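PDB 6TEQ: galactokinase from Bifidobacterium longum subsp. infantis ATCC 15697 = JCM 1222 = DSM 20088, which probably catalyses the ATP-dependent phosphorylation of galactose to galactose 1-phosphate, as a member of the GHMP kinase family. Local coordinates for residues Thr20-Asp25 with Arg77-Val82. Sequence-based numbering, arbitrary orientation. Where two conformers were deposited one is given.
Sequences TKLFVD and RVVSGV
The hydroxyl OG of Ser80 accepts a hydrogen bond from the backbone N of Val82, at 3.3 Å and an N-H...O angle of 157°, which forms an ST turn. OG also bonds a sulfonate oxygen of a bound MES buffer molecule. The side chain of Ser80 leaves the backbone away from residues 20-25, and the Ser80-Gly81 peptide is left to meet Leu22. CD2 of Leu22 sits 3.5 Å from Gly81 N and 3.7 Å from Ser80 C. CG of Leu22 is swung anti to its own backbone N (chi1 178°), which sends its CD2 methyl toward the end of strand 75-80. There CG of Leu22 meets CG1 of Val79 at 4.0 Å, and CD2 comes within 4.1 Å of the same methyl. No hydrogen bond joins the two segments; the contact is small (143 Å² buried in all) and rests on van der Waals packing. Ala128 of the neighbouring strand 125-131 touches both Leu22 and Val79, and Pro84 adds to the cover of Leu22. Ser80 binds ADP in another crystal structure of this protein; ADP is not bound here, and only the Ser80 end of the contact belongs to that site. A helix laid on a mixed beta sheet, here at the end of strand 75-80, belongs to the alpha/beta architecture of GHMP kinases.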
loop_
_atom_site.group_PDB
_atom_site.type_symbol
_atom_site.label_atom_id
_atom_site.label_comp_id
_atom_site.label_asym_id
_atom_site.label_seq_id
_atom_site.Cartn_x
_atom_site.Cartn_y
_atom_site.Cartn_z
ATOM N N THR A 20 2.169 11.177 21.420
ATOM C CA THR A 20 3.010 11.665 22.553
ATOM C C THR A 20 2.364 11.249 23.875
ATOM O O THR A 20 3.041 10.725 24.712
ATOM C CB THR A 20 3.258 13.159 22.481
ATOM O OG1 THR A 20 3.909 13.482 21.246
ATOM C CG2 THR A 20 4.134 13.583 23.635
ATOM N N LYS A 21 1.064 11.477 24.027
ATOM C CA LYS A 21 0.339 11.123 25.256
ATOM C C LYS A 21 0.433 9.597 25.492
ATOM O O LYS A 21 0.641 9.158 26.641
ATOM C CB LYS A 21 -1.109 11.630 25.156
ATOM C CG LYS A 21 -2.032 11.241 26.321
ATOM C CD LYS A 21 -3.287 12.052 26.349
ATOM C CE LYS A 21 -4.378 11.615 27.331
ATOM N NZ LYS A 21 -3.894 10.814 28.473
ATOM N N LEU A 22 0.229 8.759 24.476
ATOM C CA LEU A 22 0.291 7.307 24.690
ATOM C C LEU A 22 1.715 6.939 25.126
ATOM O O LEU A 22 1.917 6.047 25.972
ATOM C CB LEU A 22 -0.113 6.570 23.420
ATOM C CG LEU A 22 -0.052 5.060 23.480
ATOM C CD1 LEU A 22 -0.998 4.526 24.526
ATOM C CD2 LEU A 22 -0.449 4.458 22.148
ATOM N N PHE A 23 2.686 7.598 24.548
ATOM C CA PHE A 23 4.105 7.313 24.885
ATOM C C PHE A 23 4.349 7.687 26.363
ATOM O O PHE A 23 4.862 6.843 27.114
ATOM C CB PHE A 23 5.045 8.117 23.986
ATOM C CG PHE A 23 6.478 7.717 24.173
ATOM C CD1 PHE A 23 7.178 8.186 25.292
ATOM C CD2 PHE A 23 7.078 6.839 23.299
ATOM C CE1 PHE A 23 8.478 7.794 25.470
ATOM C CE2 PHE A 23 8.398 6.445 23.469
ATOM C CZ PHE A 23 9.084 6.924 24.562
ATOM N N VAL A 24 3.920 8.870 26.791
ATOM C CA VAL A 24 4.181 9.382 28.174
ATOM C C VAL A 24 3.366 8.525 29.137
ATOM O O VAL A 24 3.936 8.095 30.180
ATOM C CB VAL A 24 3.885 10.895 28.283
ATOM C CG1 VAL A 24 3.864 11.390 29.731
ATOM C CG2 VAL A 24 4.916 11.725 27.511
ATOM N N ASP A 25 2.097 8.226 28.819
ATOM C CA ASP A 25 1.235 7.332 29.649
ATOM C C ASP A 25 1.844 5.922 29.833
ATOM O O ASP A 25 1.584 5.215 30.846
ATOM C CB ASP A 25 -0.154 7.232 29.008
ATOM C CG ASP A 25 -0.927 8.518 29.218
ATOM O OD1 ASP A 25 -0.410 9.395 29.978
ATOM O OD2 ASP A 25 -2.007 8.643 28.624
ATOM N N ARG A 77 10.260 -2.056 23.171
ATOM C CA ARG A 77 8.899 -1.959 23.716
ATOM C C ARG A 77 8.051 -1.184 22.710
ATOM O O ARG A 77 8.396 -0.068 22.366
ATOM C CB ARG A 77 8.816 -1.367 25.106
ATOM C CG ARG A 77 9.563 -2.154 26.155
ATOM C CD ARG A 77 9.407 -1.588 27.526
ATOM N NE ARG A 77 9.949 -0.274 27.614
ATOM C CZ ARG A 77 9.770 0.537 28.639
ATOM N NH1 ARG A 77 9.042 0.166 29.686
ATOM N NH2 ARG A 77 10.318 1.736 28.602
ATOM N N VAL A 78 6.870 -1.685 22.426
ATOM C CA VAL A 78 5.921 -0.969 21.557
ATOM C C VAL A 78 4.524 -1.103 22.140
ATOM O O VAL A 78 4.143 -2.161 22.672
ATOM C CB VAL A 78 5.982 -1.499 20.108
ATOM C CG1 VAL A 78 7.306 -1.163 19.472
ATOM C CG2 VAL A 78 5.689 -2.938 19.954
ATOM N N VAL A 79 3.741 -0.071 21.919
ATOM C CA VAL A 79 2.323 -0.059 22.320
ATOM C C VAL A 79 1.557 0.584 21.172
ATOM O O VAL A 79 2.137 1.467 20.472
ATOM C CB VAL A 79 2.135 0.625 23.673
ATOM C CG1 VAL A 79 2.575 2.076 23.579
ATOM C CG2 VAL A 79 0.694 0.483 24.205
ATOM N N SER A 80 0.304 0.210 21.014
ATOM C CA SER A 80 -0.564 0.815 19.982
ATOM C C SER A 80 -1.814 1.345 20.629
ATOM O O SER A 80 -2.291 0.673 21.557
ATOM C CB SER A 80 -0.934 -0.243 18.949
ATOM O OG SER A 80 -1.982 0.191 18.079
ATOM N N GLY A 81 -2.364 2.434 20.094
ATOM C CA GLY A 81 -3.602 3.042 20.607
ATOM C C GLY A 81 -4.765 2.050 20.516
ATOM O O GLY A 81 -5.734 2.210 21.233
ATOM N N VAL A 82 -4.732 1.080 19.627
ATOM C CA VAL A 82 -5.859 0.100 19.637
ATOM C C VAL A 82 -5.897 -0.550 21.024
ATOM O O VAL A 82 -6.988 -0.564 21.613
ATOM C CB VAL A 82 -5.756 -0.944 18.522
ATOM C CG1 VAL A 82 -5.960 -0.286 17.170
ATOM C CG2 VAL A 82 -4.452 -1.733 18.595
#